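C2 toxin component I (Clostridium botulinum, PDB 2J3Z) transfers ADP-ribose from NAD+ to its target, probably host-cell actin, as the enzymatic half of the binary C2 toxin. Local coordinates at residues A[6-11]-A[149-154]; A[19-24]-A[174-179]; A[296-301]-A[362-367]. The protein carries 1 engineered substitution. All coordinates share one frame; numbering follows the deposited sequence.

Interaction 1 of 3, residues A[6-11]-A[149-154]; sequences EPIDFI and LGLNDN
F10 meets L151 where two backbones run alongside one another: residues 8 to 11 head almost the same way as residues 151 to 153, 7° separating the two directions, and the CA atoms of I11 and N152 are 4.5 Å apart. Here the loop that leads into helix 15-31 is laid against the turn leaving strand 147-150, at the end of a strand in the mixed sheet of the N-terminal ADP-ribosyltransferase-like fold. A water stands in for a direct backbone bond: it accepts from F10 N at 2.6 Å and donates to L151 O at the same length. An Asx turn lies within the loop: D9 OD2 accepts from I11 N on the anti side of the carboxylate, the donor tilted 32° out of its plane. The backbone brings F10 CB to 3.4 Å from L151 O. With CG anti to the carbonyl carbon (chi1 -75°), the ring turns its edge to L151, CD1 lying 4.2 Å from L151 CB. N152 CB lies 3.7 Å from F10 O. I8 CG2 touches L151 CD1 at 4.2 Å. D153 crosses I11 at about a right angle; its OD1, already bonded to the hydroxyl of Y101, stands 4.1 Å from I11 CG2.

Interaction 2 of 3, residues A[19-24]-A[174-179]; sequences KKWGKE and YGVLND
N178 meets G22 across a helix-on-sheet contact in which helix 15-31 packs over strand 175-179, an outermost strand of the N-terminal mixed sheet. The segment axes approach to 7.3 Å at an angle of 121° between their directions, a closeness that goes with the absence of a side chain on G22 where the helix faces the strand. Followed outward, N178 is a compact example of a polar residue used as packing. Its CB, directed toward the helix, rests 3.6 Å from G22 O. Because CG continues anti to the backbone N (chi1 -177°), the amide is carried up beside the helix backbone, CG lying 3.9 Å from K23 N. At the tip, OD1 lies 3.3 Å from K19 NZ. ND2 has K19 CE 3.2 Å away, and K19 NZ is closer still; ND2 and NZ are both donors, so their proximity is not a bond. K19 reaches this place by folding back, its chain bent at chi2 and again at chi3, and it crosses the asparagine at a slant. The strand backbone at N178 is tied elsewhere: its N donates to the carboxylate of E26 on the same helix, and its O accepts from K45. Two residues earlier on the strand, V176 makes the apolar contact, its CG1 standing 3.8 Å from W21 CH2, obliquely to the indole. Its other methyl approaches a polar atom instead, CG2 lying 3.8 Å from G22 O.

Interaction 3 of 3, residues A[296-301]-A[362-367]; sequences IAYRRV and RFIFRL. With SO4 (sulfate ion), chain M.
The guanidinium of R300, whose NE donates to the carbonyl of S353, has I364 spread over one face, CG1 standing 3.4 Å above the plane and over its centre, while the two side chains run alongside each other. R366 repeats the theme: I296 CD1 covers a face of its guanidinium from 4.2 Å, and Y298 OH sits at the edge, the phenol ring turned 50° from the guanidinium plane. On the other face of the sheet, F363 and F365 point ring edges at V301 O and R299 O, and V301 CG2 approaches F365 CE2 obliquely at 3.7 Å. Extended from CG to NE, R299 offers its edge to a sulfate, NH1 donating to O1 at 2.8 Å; R265 binds the same anion. Between the two faces runs the antiparallel pairing of strands 295-301 and 363-369, with six backbone bonds joining A297 to L367, R299 to F365 and V301 to F363. Salt bridges to D422, D220 and E218 hold the buried R366 and would favour its charged form, and D220 also binds Y298. R299, whose NH2 also bonds S348 O, probably corresponds to the conserved arginine of the R-S-E class of ADP-ribosyltransferases; the sulfate, probably from the crystallisation liquor, indicates only that its guanidinium can accept an anion.

In the fold
Interactions 1 and 2 belong to one neighbourhood: their centres are 11 Å apart, both reach the N-terminal sheet, and their segments alternate along the chain. W21 of helix 15-31 joins them, packing against I8, F10 and L151 of interaction 1. Both are partly buried and lack a clear direct hydrogen bond between their segments; interaction 1 combines a bridging water with apolar contacts, interaction 2 has a helix lying close over an edge strand. Interaction 3, whose centre is about 36 and 38 Å from theirs, is buried in the C-terminal domain, where direct strand pairing replaces loop and helix packing; buried R366 brings charge inside with its acidic partners, while R299 meets sulfate at a partly exposed place.

Interaction 1 of 3, residues A[6-11]-A[149-154]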
loop_
_atom_site.group_PDB
_atom_site.type_symbol
_atom_site.label_atom_id
_atom_site.label_comp_id
_atom_site.label_asym_id
_atom_site.label_seq_id
_atom_site.Cartn_x
_atom_site.Cartn_y
_atom_site.Cartn_z
ATOM N N GLU A 6 3.800 14.407 -28.913
ATOM C CA GLU A 6 2.725 14.900 -28.033
ATOM C C GLU A 6 2.073 13.734 -27.266
ATOM O O GLU A 6 1.981 12.616 -27.784
ATOM C CB GLU A 6 1.684 15.712 -28.810
ATOM C CG GLU A 6 0.522 14.897 -29.311
ATOM C CD GLU A 6 -0.479 15.729 -30.040
ATOM O OE1 GLU A 6 -1.219 16.464 -29.352
ATOM O OE2 GLU A 6 -0.522 15.631 -31.285
ATOM N N PRO A 7 1.656 13.975 -26.010
ATOM C CA PRO A 7 1.092 12.870 -25.226
ATOM C C PRO A 7 -0.163 12.260 -25.857
ATOM O O PRO A 7 -0.857 12.939 -26.647
ATOM C CB PRO A 7 0.726 13.538 -23.888
ATOM C CG PRO A 7 1.619 14.774 -23.813
ATOM C CD PRO A 7 1.700 15.238 -25.245
ATOM N N ILE A 8 -0.443 10.995 -25.536
ATOM C CA ILE A 8 -1.772 10.424 -25.810
ATOM C C ILE A 8 -2.775 11.214 -24.964
ATOM O O ILE A 8 -2.661 11.222 -23.740
ATOM C CB ILE A 8 -1.869 8.909 -25.443
ATOM C CG1 ILE A 8 -0.907 8.081 -26.288
ATOM C CG2 ILE A 8 -3.311 8.382 -25.630
ATOM C CD1 ILE A 8 -0.367 6.830 -25.567
ATOM N N ASP A 9 -3.729 11.883 -25.613
ATOM C CA ASP A 9 -4.775 12.642 -24.914
ATOM C C ASP A 9 -6.053 12.676 -25.743
ATOM O O ASP A 9 -6.112 13.279 -26.802
ATOM C CB ASP A 9 -4.304 14.065 -24.562
ATOM C CG ASP A 9 -5.297 14.826 -23.665
ATOM O OD1 ASP A 9 -5.015 15.992 -23.298
ATOM O OD2 ASP A 9 -6.356 14.284 -23.306
ATOM N N PHE A 10 -7.086 12.022 -25.242
ATOM C CA PHE A 10 -8.352 11.909 -25.957
ATOM C C PHE A 10 -9.485 12.630 -25.245
ATOM O O PHE A 10 -10.626 12.591 -25.687
ATOM C CB PHE A 10 -8.701 10.437 -26.149
ATOM C CG PHE A 10 -7.884 9.756 -27.215
ATOM C CD1 PHE A 10 -6.990 8.737 -26.882
ATOM C CD2 PHE A 10 -8.013 10.127 -28.557
ATOM C CE1 PHE A 10 -6.230 8.098 -27.889
ATOM C CE2 PHE A 10 -7.272 9.501 -29.547
ATOM C CZ PHE A 10 -6.377 8.489 -29.216
ATOM N N ILE A 11 -9.151 13.304 -24.150
ATOM C CA ILE A 11 -10.142 13.943 -23.294
ATOM C C ILE A 11 -10.919 14.981 -24.090
ATOM O O ILE A 11 -12.157 14.994 -24.077
ATOM C CB ILE A 11 -9.484 14.483 -21.974
ATOM C CG1 ILE A 11 -9.180 13.286 -21.054
ATOM C CG2 ILE A 11 -10.362 15.557 -21.284
ATOM C CD1 ILE A 11 -8.010 13.471 -20.095
ATOM N N LEU A 149 -5.898 3.365 -16.770
ATOM C CA LEU A 149 -5.953 4.759 -17.184
ATOM C C LEU A 149 -7.023 4.916 -18.266
ATOM O O LEU A 149 -6.811 4.535 -19.409
ATOM C CB LEU A 149 -4.596 5.290 -17.666
ATOM C CG LEU A 149 -4.532 6.788 -17.962
ATOM C CD1 LEU A 149 -4.209 7.675 -16.698
ATOM C CD2 LEU A 149 -3.532 7.028 -19.076
ATOM N N GLY A 150 -8.162 5.477 -17.879
ATOM C CA GLY A 150 -9.245 5.750 -18.804
ATOM C C GLY A 150 -8.892 6.923 -19.692
ATOM O O GLY A 150 -8.431 7.961 -19.215
ATOM N N LEU A 151 -9.120 6.772 -20.988
ATOM C CA LEU A 151 -8.554 7.735 -21.939
ATOM C C LEU A 151 -9.476 8.855 -22.385
ATOM O O LEU A 151 -9.008 9.897 -22.832
ATOM C CB LEU A 151 -7.867 7.021 -23.119
ATOM C CG LEU A 151 -6.610 6.194 -22.764
ATOM C CD1 LEU A 151 -6.050 5.588 -24.004
ATOM C CD2 LEU A 151 -5.537 7.015 -22.103
ATOM N N ASN A 152 -10.778 8.666 -22.251
ATOM C CA ASN A 152 -11.728 9.780 -22.492
ATOM C C ASN A 152 -12.849 9.851 -21.465
ATOM O O ASN A 152 -12.834 9.088 -20.498
ATOM C CB ASN A 152 -12.278 9.823 -23.924
ATOM C CG ASN A 152 -13.050 8.582 -24.308
ATOM O OD1 ASN A 152 -13.456 7.776 -23.468
ATOM N ND2 ASN A 152 -13.272 8.431 -25.604
ATOM N N ASP A 153 -13.800 10.761 -21.686
ATOM C CA ASP A 153 -14.805 11.063 -20.667
ATOM C C ASP A 153 -15.849 9.966 -20.507
ATOM O O ASP A 153 -16.565 9.962 -19.507
ATOM C CB ASP A 153 -15.468 12.441 -20.905
ATOM C CG ASP A 153 -14.625 13.630 -20.353
ATOM O OD1 ASP A 153 -13.543 13.404 -19.758
ATOM O OD2 ASP A 153 -15.050 14.809 -20.532
ATOM N N ASN A 154 -15.926 9.048 -21.476
ATOM C CA ASN A 154 -16.730 7.822 -21.348
ATOM C C ASN A 154 -16.229 6.853 -20.268
ATOM O O ASN A 154 -16.993 6.021 -19.777
ATOM C CB ASN A 154 -16.810 7.073 -22.689
ATOM C CG ASN A 154 -17.519 7.864 -23.769
ATOM O OD1 ASN A 154 -18.533 8.526 -23.509
ATOM N ND2 ASN A 154 -16.990 7.803 -24.997
HETATM O O HOH W 1 -6.459 10.504 -23.209
#

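Interaction 2 of 3, residues A[19-24]-A[174-179]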
loop_
_atom_site.group_PDB
_atom_site.type_symbol
_atom_site.label_atom_id
_atom_site.label_comp_id
_atom_site.label_asym_id
_atom_site.label_seq_id
_atom_site.Cartn_x
_atom_site.Cartn_y
_atom_site.Cartn_z
ATOM N N LYS A 19 -11.835 5.351 -29.938
ATOM C CA LYS A 19 -12.229 3.998 -30.377
ATOM C C LYS A 19 -11.315 3.391 -31.455
ATOM O O LYS A 19 -10.936 2.215 -31.365
ATOM C CB LYS A 19 -13.675 3.994 -30.889
ATOM C CG LYS A 19 -14.762 4.060 -29.824
ATOM C CD LYS A 19 -15.156 2.668 -29.318
ATOM C CE LYS A 19 -14.399 2.285 -28.054
ATOM N NZ LYS A 19 -14.622 0.866 -27.712
ATOM N N LYS A 20 -10.965 4.194 -32.459
ATOM C CA LYS A 20 -10.113 3.742 -33.562
ATOM C C LYS A 20 -8.703 3.425 -33.046
ATOM O O LYS A 20 -8.168 2.354 -33.322
ATOM C CB LYS A 20 -10.068 4.787 -34.674
ATOM C CG LYS A 20 -9.465 4.283 -35.970
ATOM C CD LYS A 20 -9.836 5.209 -37.151
ATOM C CE LYS A 20 -9.670 4.508 -38.500
ATOM N NZ LYS A 20 -10.604 5.040 -39.581
ATOM N N TRP A 21 -8.126 4.346 -32.278
ATOM C CA TRP A 21 -6.834 4.149 -31.670
ATOM C C TRP A 21 -6.826 2.912 -30.747
ATOM O O TRP A 21 -5.869 2.110 -30.745
ATOM C CB TRP A 21 -6.483 5.397 -30.861
ATOM C CG TRP A 21 -5.079 5.384 -30.329
ATOM C CD1 TRP A 21 -3.952 5.810 -30.991
ATOM C CD2 TRP A 21 -4.637 4.931 -29.035
ATOM N NE1 TRP A 21 -2.851 5.653 -30.187
ATOM C CE2 TRP A 21 -3.236 5.114 -28.987
ATOM C CE3 TRP A 21 -5.287 4.396 -27.916
ATOM C CZ2 TRP A 21 -2.476 4.784 -27.871
ATOM C CZ3 TRP A 21 -4.536 4.062 -26.812
ATOM C CH2 TRP A 21 -3.135 4.257 -26.793
ATOM N N GLY A 22 -7.897 2.783 -29.958
ATOM C CA GLY A 22 -8.024 1.734 -28.960
ATOM C C GLY A 22 -8.084 0.349 -29.557
ATOM O O GLY A 22 -7.513 -0.595 -28.999
ATOM N N LYS A 23 -8.773 0.232 -30.691
ATOM C CA LYS A 23 -8.995 -1.046 -31.371
ATOM C C LYS A 23 -7.688 -1.588 -31.967
ATOM O O LYS A 23 -7.325 -2.745 -31.731
ATOM C CB LYS A 23 -10.058 -0.880 -32.457
ATOM C CG LYS A 23 -10.407 -2.146 -33.214
ATOM C CD LYS A 23 -11.456 -1.837 -34.279
ATOM C CE LYS A 23 -12.032 -3.117 -34.880
ATOM N NZ LYS A 23 -12.974 -2.778 -35.974
ATOM N N GLU A 24 -6.981 -0.739 -32.716
ATOM C CA GLU A 24 -5.682 -1.097 -33.264
ATOM C C GLU A 24 -4.669 -1.496 -32.183
ATOM O O GLU A 24 -4.015 -2.534 -32.287
ATOM C CB GLU A 24 -5.125 0.037 -34.127
ATOM C CG GLU A 24 -3.975 -0.419 -35.026
ATOM C CD GLU A 24 -4.315 -1.674 -35.853
ATOM O OE1 GLU A 24 -5.423 -1.735 -36.452
ATOM O OE2 GLU A 24 -3.469 -2.606 -35.908
ATOM N N TYR A 174 2.558 -1.002 -20.491
ATOM C CA TYR A 174 1.128 -0.766 -20.612
ATOM C C TYR A 174 0.483 -1.743 -21.551
ATOM O O TYR A 174 1.125 -2.300 -22.436
ATOM C CB TYR A 174 0.862 0.655 -21.130
ATOM C CG TYR A 174 1.075 0.836 -22.622
ATOM C CD1 TYR A 174 2.354 0.782 -23.186
ATOM C CD2 TYR A 174 -0.002 1.085 -23.464
ATOM C CE1 TYR A 174 2.548 0.945 -24.556
ATOM C CE2 TYR A 174 0.174 1.247 -24.834
ATOM C CZ TYR A 174 1.452 1.188 -25.384
ATOM O OH TYR A 174 1.628 1.350 -26.762
ATOM N N GLY A 175 -0.807 -1.929 -21.375
ATOM C CA GLY A 175 -1.602 -2.515 -22.427
ATOM C C GLY A 175 -2.785 -1.614 -22.679
ATOM O O GLY A 175 -3.067 -0.693 -21.896
ATOM N N VAL A 176 -3.464 -1.844 -23.798
ATOM C CA VAL A 176 -4.686 -1.106 -24.056
ATOM C C VAL A 176 -5.854 -2.066 -24.231
ATOM O O VAL A 176 -5.766 -3.095 -24.946
ATOM C CB VAL A 176 -4.623 -0.072 -25.231
ATOM C CG1 VAL A 176 -3.379 0.814 -25.175
ATOM C CG2 VAL A 176 -4.650 -0.745 -26.512
ATOM N N LEU A 177 -6.932 -1.706 -23.540
ATOM C CA LEU A 177 -8.182 -2.413 -23.613
ATOM C C LEU A 177 -9.220 -1.499 -24.225
ATOM O O LEU A 177 -9.378 -0.316 -23.850
ATOM C CB LEU A 177 -8.620 -2.909 -22.231
ATOM C CG LEU A 177 -7.710 -3.971 -21.594
ATOM C CD1 LEU A 177 -8.047 -4.173 -20.111
ATOM C CD2 LEU A 177 -7.760 -5.287 -22.370
ATOM N N ASN A 178 -9.906 -2.081 -25.190
ATOM C CA ASN A 178 -10.985 -1.445 -25.885
ATOM C C ASN A 178 -12.240 -2.288 -25.662
ATOM O O ASN A 178 -12.336 -3.398 -26.177
ATOM C CB ASN A 178 -10.613 -1.387 -27.366
ATOM C CG ASN A 178 -11.630 -0.673 -28.197
ATOM O OD1 ASN A 178 -12.413 -1.287 -28.906
ATOM N ND2 ASN A 178 -11.622 0.634 -28.125
ATOM N N ASP A 179 -13.171 -1.791 -24.856
ATOM C CA ASP A 179 -14.505 -2.405 -24.773
ATOM C C ASP A 179 -15.607 -1.379 -24.634
ATOM O O ASP A 179 -15.526 -0.466 -23.798
ATOM C CB ASP A 179 -14.639 -3.423 -23.616
ATOM C CG ASP A 179 -14.680 -2.762 -22.241
ATOM O OD1 ASP A 179 -14.221 -1.617 -22.139
ATOM O OD2 ASP A 179 -15.158 -3.372 -21.261
#

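Interaction 3 of 3, residues A[296-301]-A[362-367]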
loop_
_atom_site.group_PDB
_atom_site.type_symbol
_atom_site.label_atom_id
_atom_site.label_comp_id
_atom_site.label_asym_id
_atom_site.label_seq_id
_atom_site.Cartn_x
_atom_site.Cartn_y
_atom_site.Cartn_z
ATOM N N ILE A 296 8.739 2.213 2.832
ATOM C CA ILE A 296 7.732 1.454 3.535
ATOM C C ILE A 296 8.371 0.266 4.272
ATOM O O ILE A 296 9.190 -0.501 3.703
ATOM C CB ILE A 296 6.598 0.988 2.591
ATOM C CG1 ILE A 296 6.088 2.155 1.734
ATOM C CG2 ILE A 296 5.466 0.376 3.376
ATOM C CD1 ILE A 296 5.282 3.202 2.510
ATOM N N ALA A 297 8.005 0.150 5.550
ATOM C CA ALA A 297 8.391 -0.979 6.368
ATOM C C ALA A 297 7.103 -1.445 7.034
ATOM O O ALA A 297 6.116 -0.717 7.076
ATOM C CB ALA A 297 9.448 -0.606 7.363
ATOM N N TYR A 298 7.118 -2.674 7.522
ATOM C CA TYR A 298 5.914 -3.357 7.985
ATOM C C TYR A 298 6.018 -3.833 9.424
ATOM O O TYR A 298 7.086 -4.294 9.867
ATOM C CB TYR A 298 5.671 -4.573 7.079
ATOM C CG TYR A 298 5.252 -4.174 5.691
ATOM C CD1 TYR A 298 6.180 -4.028 4.662
ATOM C CD2 TYR A 298 3.913 -3.918 5.412
ATOM C CE1 TYR A 298 5.766 -3.640 3.379
ATOM C CE2 TYR A 298 3.493 -3.561 4.155
ATOM C CZ TYR A 298 4.399 -3.413 3.136
ATOM O OH TYR A 298 3.913 -3.039 1.886
ATOM N N ARG A 299 4.892 -3.756 10.119
ATOM C CA ARG A 299 4.772 -4.277 11.471
ATOM C C ARG A 299 3.414 -4.943 11.607
ATOM O O ARG A 299 2.391 -4.269 11.650
ATOM C CB ARG A 299 4.902 -3.143 12.505
ATOM C CG ARG A 299 4.888 -3.594 13.926
ATOM C CD ARG A 299 5.223 -2.429 14.912
ATOM N NE ARG A 299 4.847 -2.830 16.273
ATOM C CZ ARG A 299 5.544 -3.649 17.059
ATOM N NH1 ARG A 299 5.073 -3.956 18.260
ATOM N NH2 ARG A 299 6.694 -4.162 16.648
ATOM N N ARG A 300 3.400 -6.265 11.667
ATOM C CA ARG A 300 2.161 -6.987 11.914
ATOM C C ARG A 300 1.940 -7.083 13.425
ATOM O O ARG A 300 2.870 -7.430 14.185
ATOM C CB ARG A 300 2.208 -8.379 11.257
ATOM C CG ARG A 300 2.150 -8.366 9.713
ATOM C CD ARG A 300 2.118 -9.773 9.127
ATOM N NE ARG A 300 1.684 -9.752 7.721
ATOM C CZ ARG A 300 0.444 -10.038 7.298
ATOM N NH1 ARG A 300 -0.509 -10.406 8.158
ATOM N NH2 ARG A 300 0.158 -9.966 5.994
ATOM N N VAL A 301 0.712 -6.779 13.852
ATOM C CA VAL A 301 0.300 -6.841 15.265
ATOM C C VAL A 301 -1.083 -7.485 15.397
ATOM O O VAL A 301 -1.774 -7.704 14.390
ATOM C CB VAL A 301 0.305 -5.419 15.983
ATOM C CG1 VAL A 301 1.656 -4.739 15.898
ATOM C CG2 VAL A 301 -0.821 -4.485 15.449
ATOM N N ARG A 362 -3.458 -9.956 12.122
ATOM C CA ARG A 362 -4.481 -9.317 11.243
ATOM C C ARG A 362 -4.326 -7.830 10.897
ATOM O O ARG A 362 -4.902 -7.353 9.916
ATOM C CB ARG A 362 -5.885 -9.498 11.868
ATOM C CG ARG A 362 -6.451 -10.893 11.737
ATOM C CD ARG A 362 -7.721 -11.063 12.549
ATOM N NE ARG A 362 -8.316 -12.394 12.379
ATOM C CZ ARG A 362 -8.026 -13.458 13.134
ATOM N NH1 ARG A 362 -8.610 -14.611 12.885
ATOM N NH2 ARG A 362 -7.151 -13.377 14.134
ATOM N N PHE A 363 -3.561 -7.105 11.710
ATOM C CA PHE A 363 -3.438 -5.661 11.585
ATOM C C PHE A 363 -2.015 -5.385 11.092
ATOM O O PHE A 363 -1.040 -5.552 11.831
ATOM C CB PHE A 363 -3.732 -4.973 12.940
ATOM C CG PHE A 363 -5.048 -5.394 13.569
ATOM C CD1 PHE A 363 -6.178 -4.592 13.455
ATOM C CD2 PHE A 363 -5.158 -6.616 14.265
ATOM C CE1 PHE A 363 -7.388 -4.984 14.027
ATOM C CE2 PHE A 363 -6.366 -7.027 14.819
ATOM C CZ PHE A 363 -7.488 -6.205 14.708
ATOM N N ILE A 364 -1.920 -4.972 9.834
ATOM C CA ILE A 364 -0.679 -4.879 9.120
ATOM C C ILE A 364 -0.433 -3.422 8.946
ATOM O O ILE A 364 -1.026 -2.818 8.062
ATOM C CB ILE A 364 -0.785 -5.528 7.699
ATOM C CG1 ILE A 364 -1.276 -6.979 7.768
ATOM C CG2 ILE A 364 0.556 -5.453 6.958
ATOM C CD1 ILE A 364 -1.950 -7.489 6.459
ATOM N N PHE A 365 0.405 -2.846 9.813
ATOM C CA PHE A 365 0.847 -1.473 9.656
ATOM C C PHE A 365 1.811 -1.355 8.455
ATOM O O PHE A 365 2.852 -2.036 8.398
ATOM C CB PHE A 365 1.591 -1.014 10.897
ATOM C CG PHE A 365 0.711 -0.638 12.054
ATOM C CD1 PHE A 365 -0.158 0.456 11.968
ATOM C CD2 PHE A 365 0.785 -1.352 13.251
ATOM C CE1 PHE A 365 -0.951 0.822 13.059
ATOM C CE2 PHE A 365 -0.021 -0.997 14.344
ATOM C CZ PHE A 365 -0.879 0.094 14.245
ATOM N N ARG A 366 1.457 -0.501 7.508
ATOM C CA ARG A 366 2.308 -0.199 6.375
ATOM C C ARG A 366 2.774 1.236 6.623
ATOM O O ARG A 366 2.021 2.212 6.426
ATOM C CB ARG A 366 1.549 -0.366 5.061
ATOM C CG ARG A 366 2.310 0.017 3.814
ATOM C CD ARG A 366 1.539 -0.404 2.518
ATOM N NE ARG A 366 2.251 0.018 1.322
ATOM C CZ ARG A 366 2.058 1.180 0.686
ATOM N NH1 ARG A 366 1.142 2.044 1.127
ATOM N NH2 ARG A 366 2.779 1.488 -0.403
ATOM N N LEU A 367 4.037 1.325 7.054
ATOM C CA LEU A 367 4.596 2.514 7.687
ATOM C C LEU A 367 5.485 3.267 6.754
ATOM O O LEU A 367 6.444 2.722 6.237
ATOM C CB LEU A 367 5.435 2.107 8.903
ATOM C CG LEU A 367 4.882 1.990 10.331
ATOM C CD1 LEU A 367 3.357 2.140 10.519
ATOM C CD2 LEU A 367 5.380 0.710 10.932
HETATM S S SO4 M . 6.753 -6.540 20.310
HETATM O O1 SO4 M . 5.967 -5.325 20.514
HETATM O O2 SO4 M . 6.085 -7.474 19.393
HETATM O O3 SO4 M . 8.043 -6.164 19.709
HETATM O O4 SO4 M . 6.918 -7.233 21.589
#